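Local coordinates for uncharacterized protein (Uncultured organism, PDB 5IBZ), which belongs to the putative cyclase family, binds acetylphosphate in the crystal, and may act as an arylformamidase, at residues 55-60 against 110-115; 68-73 against 103-108; 162-167 against 184-189. All blocks are in the same frame, centred on the assembly; numbering follows the deposited sequence. Where two conformers were deposited one is given.

Contact 1 of 3, residues 55-60 against 110-115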
ATOM      1  N   LEU B  55      14.678   2.394  21.122  1.00  7.49           N
ATOM      2  CA  LEU B  55      14.823   3.786  20.728  1.00  7.58           C
ATOM      3  C   LEU B  55      13.946   4.105  19.523  1.00  8.43           C
ATOM      4  O   LEU B  55      14.239   5.024  18.759  1.00  8.39           O
ATOM      5  CB  LEU B  55      16.301   4.109  20.421  1.00  7.60           C
ATOM      6  CG  LEU B  55      17.291   3.581  21.470  1.00  8.63           C
ATOM      7  CD1 LEU B  55      18.706   4.004  21.084  1.00  9.07           C
ATOM      8  CD2 LEU B  55      16.975   4.095  22.856  1.00  7.67           C
ATOM      9  N   ALA B  56      12.872   3.350  19.361  1.00  9.29           N
ATOM     10  CA  ALA B  56      11.922   3.591  18.280  1.00  8.68           C
ATOM     11  C   ALA B  56      10.667   4.321  18.735  1.00 10.15           C
ATOM     12  O   ALA B  56      10.195   4.141  19.859  1.00  9.33           O
ATOM     13  CB  ALA B  56      11.528   2.273  17.634  1.00  8.36           C
ATOM     14  N   ILE B  57      10.111   5.106  17.829  1.00  7.21           N
ATOM     15  CA  ILE B  57       8.725   5.561  17.980  1.00  7.45           C
ATOM     16  C   ILE B  57       7.795   4.468  17.455  1.00  7.97           C
ATOM     17  O   ILE B  57       8.197   3.606  16.666  1.00  8.82           O
ATOM     18  CB  ILE B  57       8.446   6.885  17.249  1.00  7.78           C
ATOM     19  CG1 ILE B  57       8.685   6.791  15.740  1.00  9.43           C
ATOM     20  CG2 ILE B  57       9.268   7.994  17.855  1.00  9.80           C
ATOM     21  CD1 ILE B  57       7.928   7.873  14.952  1.00  8.77           C
ATOM     22  N   PRO B  58       6.533   4.507  17.882  1.00  7.57           N
ATOM     23  CA  PRO B  58       5.609   3.511  17.332  1.00  8.40           C
ATOM     24  C   PRO B  58       5.371   3.716  15.850  1.00  7.26           C
ATOM     25  O   PRO B  58       5.206   4.873  15.402  1.00  9.08           O
ATOM     26  CB  PRO B  58       4.322   3.726  18.137  1.00 11.20           C
ATOM     27  CG  PRO B  58       4.444   5.080  18.735  1.00 14.74           C
ATOM     28  CD  PRO B  58       5.922   5.338  18.920  1.00  8.96           C
ATOM     29  N   ILE B  59       5.357   2.610  15.109  1.00  8.75           N
ATOM     30  CA  ILE B  59       4.954   2.624  13.705  1.00  9.51           C
ATOM     31  C   ILE B  59       3.435   2.604  13.655  1.00  9.20           C
ATOM     32  O   ILE B  59       2.803   1.567  13.894  1.00 10.69           O
ATOM     33  CB  ILE B  59       5.520   1.450  12.930  1.00  9.32           C
ATOM     34  CG1 ILE B  59       7.060   1.491  12.970  1.00  8.28           C
ATOM     35  CG2 ILE B  59       5.005   1.458  11.487  1.00  8.36           C
ATOM     36  CD1 ILE B  59       7.756   0.399  12.232  1.00  8.64           C
ATOM     37  N   ASP B  60       2.874   3.758  13.340  1.00  9.33           N
ATOM     38  CA  ASP B  60       1.442   3.946  13.241  1.00 10.02           C
ATOM     39  C   ASP B  60       1.223   5.217  12.428  1.00  9.23           C
ATOM     40  O   ASP B  60       2.187   5.765  11.876  1.00 10.25           O
ATOM     41  CB  ASP B  60       0.763   3.990  14.625  1.00 12.51           C
ATOM     42  CG  ASP B  60       1.227   5.151  15.508  1.00 14.85           C
ATOM     43  OD1 ASP B  60       1.602   6.220  14.987  1.00 14.10           O
ATOM     44  OD2 ASP B  60       1.203   4.978  16.750  1.00 16.54           O
ATOM     45  N   GLY B 110       9.688   6.837   6.838  1.00  8.57           N
ATOM     46  CA  GLY B 110       8.460   7.285   7.470  1.00 10.49           C
ATOM     47  C   GLY B 110       8.378   7.144   8.980  1.00 12.77           C
ATOM     48  O   GLY B 110       7.363   7.500   9.559  1.00 11.72           O
ATOM     49  N   SER B 111       9.440   6.647   9.606  1.00  8.30           N
ATOM     50  CA  SER B 111       9.446   6.379  11.040  1.00  6.89           C
ATOM     51  C   SER B 111      10.891   6.417  11.545  1.00  8.62           C
ATOM     52  O   SER B 111      11.764   6.943  10.870  1.00  8.93           O
ATOM     53  CB  SER B 111       8.780   5.031  11.342  1.00 10.50           C
ATOM     54  OG  SER B 111       8.478   4.886  12.720  1.00  9.86           O
ATOM     55  N   THR B 112      11.156   5.871  12.729  1.00  8.36           N
ATOM     56  CA  THR B 112      12.530   5.638  13.162  1.00  6.77           C
ATOM     57  C   THR B 112      13.279   4.952  12.020  1.00  8.13           C
ATOM     58  O   THR B 112      12.803   3.964  11.472  1.00  9.24           O
ATOM     59  CB  THR B 112      12.560   4.782  14.434  1.00  7.21           C
ATOM     60  OG1 THR B 112      11.803   5.452  15.461  1.00  8.95           O
ATOM     61  CG2 THR B 112      13.974   4.525  14.877  1.00  8.15           C
ATOM     62  N   GLN B 113      14.445   5.478  11.660  1.00  7.37           N
ATOM     63  CA  GLN B 113      15.071   5.077  10.406  1.00  8.12           C
ATOM     64  C   GLN B 113      16.577   5.213  10.387  1.00  7.63           C
ATOM     65  O   GLN B 113      17.155   6.020  11.130  1.00  7.47           O
ATOM     66  CB  GLN B 113      14.500   5.918   9.251  1.00  7.12           C
ATOM     67  CG  GLN B 113      14.956   7.383   9.269  1.00  7.83           C
ATOM     68  CD  GLN B 113      14.132   8.253   8.349  1.00 11.10           C
ATOM     69  OE1 GLN B 113      14.558   8.647   7.268  1.00 11.71           O
ATOM     70  NE2 GLN B 113      12.922   8.505   8.759  1.00 11.71           N
ATOM     71  N   TRP B 114      17.182   4.429   9.501  1.00  6.69           N
ATOM     72  CA  TRP B 114      18.495   4.738   8.915  1.00  6.40           C
ATOM     73  C   TRP B 114      18.266   5.178   7.481  1.00  7.34           C
ATOM     74  O   TRP B 114      17.429   4.599   6.778  1.00  9.53           O
ATOM     75  CB  TRP B 114      19.444   3.548   8.872  1.00  8.24           C
ATOM     76  CG  TRP B 114      20.115   3.184  10.125  1.00  7.29           C
ATOM     77  CD1 TRP B 114      20.009   1.998  10.768  1.00 10.27           C
ATOM     78  CD2 TRP B 114      21.041   3.970  10.887  1.00  8.99           C
ATOM     79  NE1 TRP B 114      20.806   1.985  11.884  1.00  9.22           N
ATOM     80  CE2 TRP B 114      21.449   3.183  11.986  1.00  9.41           C
ATOM     81  CE3 TRP B 114      21.554   5.251  10.760  1.00  8.44           C
ATOM     82  CZ2 TRP B 114      22.326   3.644  12.946  1.00  8.62           C
ATOM     83  CZ3 TRP B 114      22.448   5.703  11.702  1.00  9.21           C
ATOM     84  CH2 TRP B 114      22.818   4.904  12.792  1.00  8.13           C
ATOM     85  N   ASP B 115      19.047   6.157   7.054  1.00  7.25           N
ATOM     86  CA  ASP B 115      19.119   6.546   5.652  1.00  7.04           C
ATOM     87  C   ASP B 115      20.381   5.970   5.075  1.00  7.48           C
ATOM     88  O   ASP B 115      21.460   6.136   5.644  1.00  8.14           O
ATOM     89  CB  ASP B 115      19.109   8.056   5.513  1.00 10.53           C
ATOM     90  CG  ASP B 115      17.860   8.677   6.119  1.00 13.95           C
ATOM     91  OD1 ASP B 115      16.821   7.978   6.208  1.00 14.58           O
ATOM     92  OD2 ASP B 115      17.928   9.856   6.529  1.00 20.33           O
TER
HETATM   93  O   HOH W   1       9.692   2.956  14.490  1.00  9.39           O
HETATM   94  O   HOH W   2       5.941   5.900  12.885  1.00  9.21           O
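Thr112 turns OG1 anti to its carbonyl carbon (chi1 -58°), and Ile57 carries CG1 between its backbone N and carbonyl carbon (chi1 60°), which sets the hydroxyl against both the amide and the side chain of the isoleucine. Ile57 N donates to Thr112 OG1 at 2.9 Å, nearly straight at 165°, while Ile57 CG1 is 3.4 Å from the same oxygen, the two side chains running past each other in opposite directions. The hydroxyl is also hydrogen-bonded to Ile282 O, so it joins the 55-60 loop to the chain just beyond strand 278-281. Ala56 CA is 3.4 Å from Thr112 OG1, and the methyl Thr112 CG2 faces the carbonyl oxygen of Leu55.

Ser111 is joined through water. Its OG sits between Ile57 CG1 and Ile59 CG1, and two waters bond to it: one donates to Ile57 O, the other to Pro58 O at 2.8 Å. Here the loop after strand 52-54 of the large mixed sheet is fastened to the loop leading into strand 113-115, the strand that brings Asp115 to the acetylphosphate pocket. Gln113 steadies that second loop from within: its NE2 donates to Ser111 O at 2.9 Å, in the carbonyl plane. The second subunit also packs here, its Tyr308 on Ala56 and its Ile309 on Ile59, and its backbone bonds to Ile59.

Contact 2 of 3, residues 68-73 against 103-108. With UVW (acetylphosphate), chain F.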
ATOM      1  N   PRO B  68       5.866  15.733   1.917  1.00 25.95           N
ATOM      2  CA  PRO B  68       4.601  15.038   1.689  1.00 24.78           C
ATOM      3  C   PRO B  68       4.663  13.526   1.907  1.00 20.96           C
ATOM      4  O   PRO B  68       3.818  12.806   1.372  1.00 21.07           O
ATOM      5  CB  PRO B  68       4.328  15.344   0.223  1.00 28.79           C
ATOM      6  CG  PRO B  68       5.672  15.291  -0.374  1.00 29.70           C
ATOM      7  CD  PRO B  68       6.618  15.880   0.658  1.00 31.01           C
ATOM      8  N   ARG B  69       5.637  13.036   2.659  1.00 14.79           N
ATOM      9  CA  ARG B  69       5.665  11.612   2.961  1.00 14.58           C
ATOM     10  C   ARG B  69       4.371  11.203   3.674  1.00 16.59           C
ATOM     11  O   ARG B  69       3.844  11.958   4.497  1.00 22.45           O
ATOM     12  CB  ARG B  69       6.879  11.244   3.817  1.00 15.74           C
ATOM     13  CG  ARG B  69       8.214  11.343   3.085  1.00 15.66           C
ATOM     14  CD  ARG B  69       9.410  11.194   4.034  1.00 14.63           C
ATOM     15  NE  ARG B  69      10.656  11.418   3.303  1.00 19.87           N
ATOM     16  CZ  ARG B  69      11.789  11.838   3.846  1.00 18.27           C
ATOM     17  NH1 ARG B  69      11.865  12.084   5.150  1.00 18.72           N
ATOM     18  NH2 ARG B  69      12.852  12.019   3.070  1.00 20.28           N
ATOM     19  N   LEU B  70       3.852  10.028   3.328  1.00 16.72           N
ATOM     20  CA  LEU B  70       2.652   9.469   3.981  1.00 18.80           C
ATOM     21  C   LEU B  70       2.993   8.903   5.342  1.00 13.95           C
ATOM     22  O   LEU B  70       4.051   8.320   5.513  1.00 14.89           O
ATOM     23  CB  LEU B  70       2.043   8.333   3.155  1.00 22.76           C
ATOM     24  CG  LEU B  70       0.587   8.481   2.743  1.00 39.30           C
ATOM     25  CD1 LEU B  70       0.568   9.479   1.660  1.00 41.37           C
ATOM     26  CD2 LEU B  70       0.002   7.149   2.273  1.00 41.71           C
ATOM     27  N   PRO B  71       2.075   9.013   6.310  1.00 13.05           N
ATOM     28  CA  PRO B  71       2.278   8.265   7.558  1.00 13.21           C
ATOM     29  C   PRO B  71       2.235   6.758   7.303  1.00 12.91           C
ATOM     30  O   PRO B  71       1.482   6.325   6.441  1.00 13.82           O
ATOM     31  CB  PRO B  71       1.089   8.696   8.430  1.00 17.07           C
ATOM     32  CG  PRO B  71       0.552   9.895   7.801  1.00 18.24           C
ATOM     33  CD  PRO B  71       0.836   9.798   6.338  1.00 14.95           C
ATOM     34  N   PRO B  72       3.009   5.966   8.052  1.00 10.26           N
ATOM     35  CA  PRO B  72       2.831   4.515   7.968  1.00  8.27           C
ATOM     36  C   PRO B  72       1.368   4.142   8.225  1.00  8.41           C
ATOM     37  O   PRO B  72       0.693   4.796   9.003  1.00 11.02           O
ATOM     38  CB  PRO B  72       3.748   3.980   9.064  1.00  9.51           C
ATOM     39  CG  PRO B  72       4.789   5.060   9.243  1.00 11.48           C
ATOM     40  CD  PRO B  72       4.101   6.344   8.969  1.00 12.00           C
ATOM     41  N   HIS B  73       0.902   3.086   7.571  1.00  8.73           N
ATOM     42  CA  HIS B  73      -0.491   2.713   7.677  1.00  8.79           C
ATOM     43  C   HIS B  73      -0.645   1.210   7.812  1.00  9.10           C
ATOM     44  O   HIS B  73      -0.343   0.453   6.883  1.00 10.61           O
ATOM     45  CB  HIS B  73      -1.275   3.184   6.484  1.00 11.27           C
ATOM     46  CG  HIS B  73      -2.746   3.111   6.704  1.00 12.23           C
ATOM     47  ND1 HIS B  73      -3.586   2.348   5.915  1.00 13.49           N
ATOM     48  CD2 HIS B  73      -3.531   3.700   7.636  1.00 20.10           C
ATOM     49  CE1 HIS B  73      -4.821   2.464   6.368  1.00 12.88           C
ATOM     50  NE2 HIS B  73      -4.819   3.282   7.407  1.00 21.07           N
ATOM     51  N   TYR B 103      -0.989  -6.141   7.523  1.00  9.07           N
ATOM     52  CA  TYR B 103      -0.236  -5.517   6.443  1.00 10.02           C
ATOM     53  C   TYR B 103       0.233  -4.128   6.859  1.00  9.12           C
ATOM     54  O   TYR B 103      -0.341  -3.493   7.743  1.00  9.45           O
ATOM     55  CB  TYR B 103      -1.111  -5.377   5.177  1.00  9.14           C
ATOM     56  CG  TYR B 103      -1.178  -6.617   4.333  1.00  9.35           C
ATOM     57  CD1 TYR B 103      -1.958  -7.713   4.714  1.00 10.34           C
ATOM     58  CD2 TYR B 103      -0.444  -6.714   3.152  1.00 10.49           C
ATOM     59  CE1 TYR B 103      -1.996  -8.856   3.960  1.00  9.89           C
ATOM     60  CE2 TYR B 103      -0.498  -7.855   2.386  1.00 10.67           C
ATOM     61  CZ  TYR B 103      -1.256  -8.925   2.797  1.00 10.61           C
ATOM     62  OH  TYR B 103      -1.297 -10.052   2.016  1.00 13.54           O
ATOM     63  N   ILE B 104       1.277  -3.637   6.202  1.00  9.78           N
ATOM     64  CA  ILE B 104       1.691  -2.263   6.385  1.00 11.68           C
ATOM     65  C   ILE B 104       2.045  -1.647   5.032  1.00 12.45           C
ATOM     66  O   ILE B 104       2.592  -2.327   4.147  1.00 11.02           O
ATOM     67  CB  ILE B 104       2.898  -2.163   7.344  1.00 12.18           C
ATOM     68  CG1 ILE B 104       3.178  -0.711   7.733  1.00 20.39           C
ATOM     69  CG2 ILE B 104       4.135  -2.783   6.732  1.00 13.35           C
ATOM     70  CD1 ILE B 104       2.637  -0.343   9.085  1.00 28.88           C
ATOM     71  N   TYR B 105       1.674  -0.376   4.871  1.00 10.97           N
ATOM     72  CA  TYR B 105       2.164   0.477   3.786  1.00  9.66           C
ATOM     73  C   TYR B 105       2.931   1.592   4.451  1.00  9.62           C
ATOM     74  O   TYR B 105       2.369   2.322   5.248  1.00 11.70           O
ATOM     75  CB  TYR B 105       1.031   1.078   2.940  1.00  9.43           C
ATOM     76  CG  TYR B 105       1.521   1.825   1.716  1.00 12.42           C
ATOM     77  CD1 TYR B 105       2.158   1.161   0.688  1.00 13.79           C
ATOM     78  CD2 TYR B 105       1.339   3.189   1.589  1.00 16.95           C
ATOM     79  CE1 TYR B 105       2.598   1.847  -0.448  1.00 16.74           C
ATOM     80  CE2 TYR B 105       1.771   3.872   0.466  1.00 13.41           C
ATOM     81  CZ  TYR B 105       2.388   3.197  -0.547  1.00 15.62           C
ATOM     82  OH  TYR B 105       2.827   3.858  -1.688  1.00 15.65           O
HETATM   83  N   MSE B 106       4.203   1.767   4.139  1.00 12.35           N
HETATM   84  CA  MSE B 106       4.882   2.911   4.727  1.00 12.58           C
HETATM   85  C   MSE B 106       6.031   3.421   3.902  1.00 11.42           C
HETATM   86  O   MSE B 106       6.654   2.655   3.147  1.00 12.39           O
HETATM   87  CB  MSE B 106       5.415   2.548   6.121  1.00 12.28           C
HETATM   88  CG  MSE B 106       6.479   1.495   6.098  1.00 13.42           C
HETATM   89 SE   MSE B 106       7.046   0.961   7.887  0.51 13.85          SE
HETATM   90  CE  MSE B 106       7.894   2.582   8.526  1.00 11.04           C
ATOM     91  N   PRO B 107       6.340   4.706   4.065  1.00 11.82           N
ATOM     92  CA  PRO B 107       7.626   5.153   3.568  1.00 12.77           C
ATOM     93  C   PRO B 107       8.736   4.521   4.385  1.00  9.88           C
ATOM     94  O   PRO B 107       8.614   4.409   5.607  1.00  9.86           O
ATOM     95  CB  PRO B 107       7.593   6.675   3.781  1.00 13.72           C
ATOM     96  CG  PRO B 107       6.241   7.014   4.293  1.00 13.86           C
ATOM     97  CD  PRO B 107       5.681   5.748   4.873  1.00 11.61           C
ATOM     98  N   LEU B 108       9.823   4.142   3.742  1.00  8.58           N
ATOM     99  CA  LEU B 108      10.950   3.617   4.489  1.00  8.12           C
ATOM    100  C   LEU B 108      11.661   4.744   5.229  1.00 10.81           C
ATOM    101  O   LEU B 108      12.460   4.472   6.111  1.00 13.86           O
ATOM    102  CB  LEU B 108      11.897   2.852   3.554  1.00 10.05           C
ATOM    103  CG  LEU B 108      11.246   1.644   2.889  1.00 10.79           C
ATOM    104  CD1 LEU B 108      12.258   0.902   1.999  1.00 13.44           C
ATOM    105  CD2 LEU B 108      10.669   0.665   3.899  1.00 14.71           C
TER
HETATM  106  C1  UVW F 401      14.103  15.685   4.518  1.00 44.05           C
HETATM  107  O1  UVW F 401      13.337  14.985   3.949  1.00 54.91           O
HETATM  108  C1M UVW F 401      13.962  17.203   4.434  1.00 43.15           C
HETATM  109  O2  UVW F 401      15.145  15.148   5.280  1.00 27.99           O
HETATM  110  P   UVW F 401      15.494  13.543   5.331  1.00 20.73           P
HETATM  111  O1P UVW F 401      15.525  12.946   3.944  1.00 22.07           O
HETATM  112  O2P UVW F 401      16.851  13.440   5.989  1.00 26.99           O
HETATM  113  O3P UVW F 401      14.486  12.782   6.154  1.00 27.93           O
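Arg69 holds the phosphate of acetylphosphate with two nearly straight bonds, NH1 to O3P at 2.9 Å and NH2 to O1P at 3.0 Å. The phosphorus lies in the guanidinium plane at its edge, and the chain behind is extended from CG to NE. His119 and His268 also bond to the ligand, and Asp101 of the second subunit forms a salt bridge with Arg69 NE. An alanine here would take away both guanidinium bonds and would probably leave that aspartate without its charged partner. Leu70 CD2 meets Tyr105 CE2 at the ring edge, 4.1 Å away, the side chains crossing at about a right angle. Pro72 CB packs on the CB of selenomethionine Met106 at 3.7 Å, and Met106 CE bends back toward Pro72 CG.

Beyond the prolines the backbones pair: His73 N donates to Tyr105 O at 2.9 Å and Tyr105 N to His73 O at 3.0 Å. Tyr105 OH is hydrogen-bonded to His73 ND1 of the third subunit, and His73 ND1 to Tyr105 OH of that subunit. The arrangement is an antiparallel hydrogen-bonded pair at the start of a two-stranded arm, whose strand 97-107 carries the sheet on into the second subunit, again antiparallel.

Contact 3 of 3, residues 162-167 against 184-189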
ATOM      1  N   VAL B 162      24.761  11.344  23.385  1.00  9.05           N
ATOM      2  CA  VAL B 162      25.103  12.679  23.837  0.69  8.63           C
ATOM      3  C   VAL B 162      23.795  13.456  24.046  1.00  9.58           C
ATOM      4  O   VAL B 162      23.032  13.722  23.104  1.00  9.10           O
ATOM      5  CB  VAL B 162      26.083  13.378  22.851  0.69 10.12           C
ATOM      6  CG1 VAL B 162      25.504  13.539  21.449  0.69  8.93           C
ATOM      7  CG2 VAL B 162      26.560  14.692  23.418  0.69 13.65           C
ATOM      8  N   ASP B 163      23.537  13.786  25.303  1.00  8.53           N
ATOM      9  CA  ASP B 163      22.280  14.404  25.698  1.00  8.64           C
ATOM     10  C   ASP B 163      22.448  15.904  25.652  1.00  9.50           C
ATOM     11  O   ASP B 163      22.773  16.549  26.639  1.00 10.44           O
ATOM     12  CB  ASP B 163      21.860  13.925  27.073  1.00 10.81           C
ATOM     13  CG  ASP B 163      20.427  14.304  27.416  1.00  9.81           C
ATOM     14  OD1 ASP B 163      19.859  15.197  26.751  1.00  9.10           O
ATOM     15  OD2 ASP B 163      19.892  13.700  28.383  1.00  9.80           O
ATOM     16  N   ILE B 164      22.234  16.464  24.478  1.00  8.81           N
ATOM     17  CA  ILE B 164      22.432  17.894  24.299  1.00  9.10           C
ATOM     18  C   ILE B 164      21.369  18.681  25.070  1.00 10.28           C
ATOM     19  O   ILE B 164      21.650  19.747  25.615  1.00 10.08           O
ATOM     20  CB  ILE B 164      22.424  18.262  22.806  1.00 10.31           C
ATOM     21  CG1 ILE B 164      23.580  17.558  22.071  1.00 10.93           C
ATOM     22  CG2 ILE B 164      22.549  19.769  22.631  1.00 12.07           C
ATOM     23  CD1 ILE B 164      24.960  18.030  22.478  1.00 14.78           C
ATOM     24  N   VAL B 165      20.154  18.140  25.149  1.00  9.23           N
ATOM     25  CA  VAL B 165      19.084  18.774  25.925  1.00  9.51           C
ATOM     26  C   VAL B 165      19.552  18.992  27.373  1.00  9.83           C
ATOM     27  O   VAL B 165      19.458  20.107  27.905  1.00 10.22           O
ATOM     28  CB  VAL B 165      17.770  17.935  25.867  1.00  9.32           C
ATOM     29  CG1 VAL B 165      16.752  18.419  26.871  1.00  9.65           C
ATOM     30  CG2 VAL B 165      17.173  17.977  24.453  1.00 11.59           C
ATOM     31  N   ARG B 166      20.081  17.960  28.016  1.00 10.05           N
ATOM     32  CA  ARG B 166      20.496  18.116  29.416  1.00 10.07           C
ATOM     33  C   ARG B 166      21.747  18.990  29.538  1.00 10.79           C
ATOM     34  O   ARG B 166      21.895  19.731  30.508  1.00 10.73           O
ATOM     35  CB  ARG B 166      20.737  16.752  30.081  1.00  9.94           C
ATOM     36  CG  ARG B 166      19.465  16.126  30.629  1.00 11.41           C
ATOM     37  CD  ARG B 166      19.726  14.822  31.388  1.00 12.56           C
ATOM     38  NE  ARG B 166      18.498  14.346  32.030  1.00  9.99           N
ATOM     39  CZ  ARG B 166      17.549  13.636  31.419  1.00  9.74           C
ATOM     40  NH1 ARG B 166      17.689  13.274  30.135  1.00 10.61           N
ATOM     41  NH2 ARG B 166      16.456  13.271  32.094  1.00 10.99           N
ATOM     42  N   PHE B 167      22.649  18.894  28.566  1.00 10.12           N
ATOM     43  CA  PHE B 167      23.833  19.744  28.567  1.00 11.54           C
ATOM     44  C   PHE B 167      23.438  21.234  28.554  1.00 10.74           C
ATOM     45  O   PHE B 167      24.092  22.064  29.207  1.00 13.75           O
ATOM     46  CB  PHE B 167      24.727  19.416  27.364  1.00 11.67           C
ATOM     47  CG  PHE B 167      25.907  20.346  27.223  1.00 12.46           C
ATOM     48  CD1 PHE B 167      26.897  20.360  28.181  1.00 15.00           C
ATOM     49  CD2 PHE B 167      26.025  21.184  26.124  1.00 13.00           C
ATOM     50  CE1 PHE B 167      27.979  21.208  28.059  1.00 15.22           C
ATOM     51  CE2 PHE B 167      27.107  22.050  26.012  1.00 15.23           C
ATOM     52  CZ  PHE B 167      28.079  22.037  26.972  1.00 14.62           C
ATOM     53  N   GLU B 184      31.203  18.313  21.999  1.00 10.85           N
ATOM     54  CA  GLU B 184      32.377  18.030  22.834  1.00 13.34           C
ATOM     55  C   GLU B 184      32.128  18.383  24.302  1.00 12.82           C
ATOM     56  O   GLU B 184      32.581  17.674  25.211  1.00 14.68           O
ATOM     57  CB  GLU B 184      33.598  18.784  22.302  1.00 16.00           C
ATOM     58  CG  GLU B 184      33.976  18.319  20.927  1.00 16.01           C
ATOM     59  CD  GLU B 184      35.380  18.739  20.522  1.00 30.52           C
ATOM     60  OE1 GLU B 184      35.624  19.957  20.390  1.00 24.53           O
ATOM     61  OE2 GLU B 184      36.232  17.842  20.337  1.00 36.68           O
ATOM     62  N   GLY B 185      31.379  19.455  24.522  1.00 13.19           N
ATOM     63  CA  GLY B 185      31.095  19.925  25.865  1.00 15.56           C
ATOM     64  C   GLY B 185      30.203  18.954  26.601  1.00 13.88           C
ATOM     65  O   GLY B 185      30.397  18.693  27.794  1.00 15.51           O
ATOM     66  N   ALA B 186      29.202  18.443  25.898  1.00 12.27           N
ATOM     67  CA  ALA B 186      28.288  17.482  26.499  1.00  9.84           C
ATOM     68  C   ALA B 186      28.987  16.167  26.809  1.00 11.65           C
ATOM     69  O   ALA B 186      28.815  15.597  27.877  1.00 11.92           O
ATOM     70  CB  ALA B 186      27.101  17.252  25.587  1.00 12.69           C
ATOM     71  N   LEU B 187      29.779  15.680  25.867  1.00 12.29           N
ATOM     72  CA  LEU B 187      30.537  14.461  26.102  1.00 12.29           C
ATOM     73  C   LEU B 187      31.495  14.630  27.290  1.00 13.43           C
ATOM     74  O   LEU B 187      31.634  13.734  28.109  1.00 14.74           O
ATOM     75  CB  LEU B 187      31.304  14.061  24.839  1.00 11.86           C
ATOM     76  CG  LEU B 187      30.409  13.492  23.740  1.00 15.58           C
ATOM     77  CD1 LEU B 187      31.108  13.510  22.394  1.00 17.03           C
ATOM     78  CD2 LEU B 187      29.993  12.071  24.097  1.00 16.73           C
ATOM     79  N   ALA B 188      32.133  15.791  27.402  1.00 12.14           N
ATOM     80  CA  ALA B 188      33.026  16.040  28.543  1.00 15.84           C
ATOM     81  C   ALA B 188      32.254  16.049  29.863  1.00 17.47           C
ATOM     82  O   ALA B 188      32.712  15.459  30.851  1.00 18.26           O
ATOM     83  CB  ALA B 188      33.779  17.343  28.350  1.00 17.08           C
ATOM     84  N   LYS B 189      31.091  16.699  29.887  1.00 13.78           N
ATOM     85  CA  LYS B 189      30.249  16.733  31.085  1.00 14.86           C
ATOM     86  C   LYS B 189      29.828  15.338  31.518  1.00 13.64           C
ATOM     87  O   LYS B 189      29.792  15.028  32.710  1.00 16.82           O
ATOM     88  CB  LYS B 189      29.008  17.584  30.836  1.00 20.49           C
ATOM     89  CG  LYS B 189      28.152  17.789  32.077  1.00 25.51           C
ATOM     90  CD  LYS B 189      27.006  18.745  31.805  1.00 34.45           C
ATOM     91  CE  LYS B 189      25.673  18.036  31.628  1.00 43.77           C
ATOM     92  NZ  LYS B 189      24.613  18.699  32.446  1.00 39.90           N
TER
HETATM   93  O   HOH W   3      25.439  21.478  31.587  1.00 38.28           O
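The backbones come closest where CA of Phe167, in the short helix 164-167, stands 5.4 Å from CA of Ala186 in helix 180-190. Phe167 holds CG anti to its backbone N (chi1 174°), and its ring lies with one face on the helix: Ala186 N is 3.6 Å above the plane, over the centre, and CE1 reaches Gly185 C at 3.5 Å. Gly185 has no side chain, and the ring lies directly on its backbone. Lys189 CD meets the same ring at its edge, in plane, before the chain bends. Its NZ then makes a weak bond to Arg166 O and donates to a water that in turn donates to Phe167 O, so the amine spans two carbonyls of the short helix.

Ala186 CB is wedged among three side chains: Phe167 CB, Ile164 CD1 at 3.9 Å, and Val162 CG2, at 3.4 Å in one of two modelled conformers, so the tightness is doubtful. In that conformer Val162 CG2 also touches Leu187 CG, the side chains crossing at about a right angle.

Asp163 is the N-cap of helix 164-167. Its OD1 accepts from Arg166 N at 3.0 Å from above the carboxylate plane, and OD2 forms a salt bridge with Arg166 NH1; Arg203 adds a second charged partner at OD1. This is a beta-alpha-beta crossover: helix 180-190 comes in sequence between the neighbouring parallel strands 158-163 and 199-203 and packs on their sheet.

In the fold
From the N terminus, the chain leaves strand 52-54 and enters the 55-60 loop, the first half of contact 1. It continues through 68-73 into the arm and returns along strand 97-107, where contact 2 closes, before 110-115 closes contact 1. Contact 2 is thus enclosed within the larger loop, and the two touch: Ile59 packs on Pro72 and Ile104. Together they bind the base of the arm to the body, and both reach the second subunit and supply pocket residues, Asp115 and Arg69. Contact 3 follows in series, a short local loop about 34 Å from contact 2, centre to centre, tying helix 180-190 to the large sheet that contact 1 also reaches.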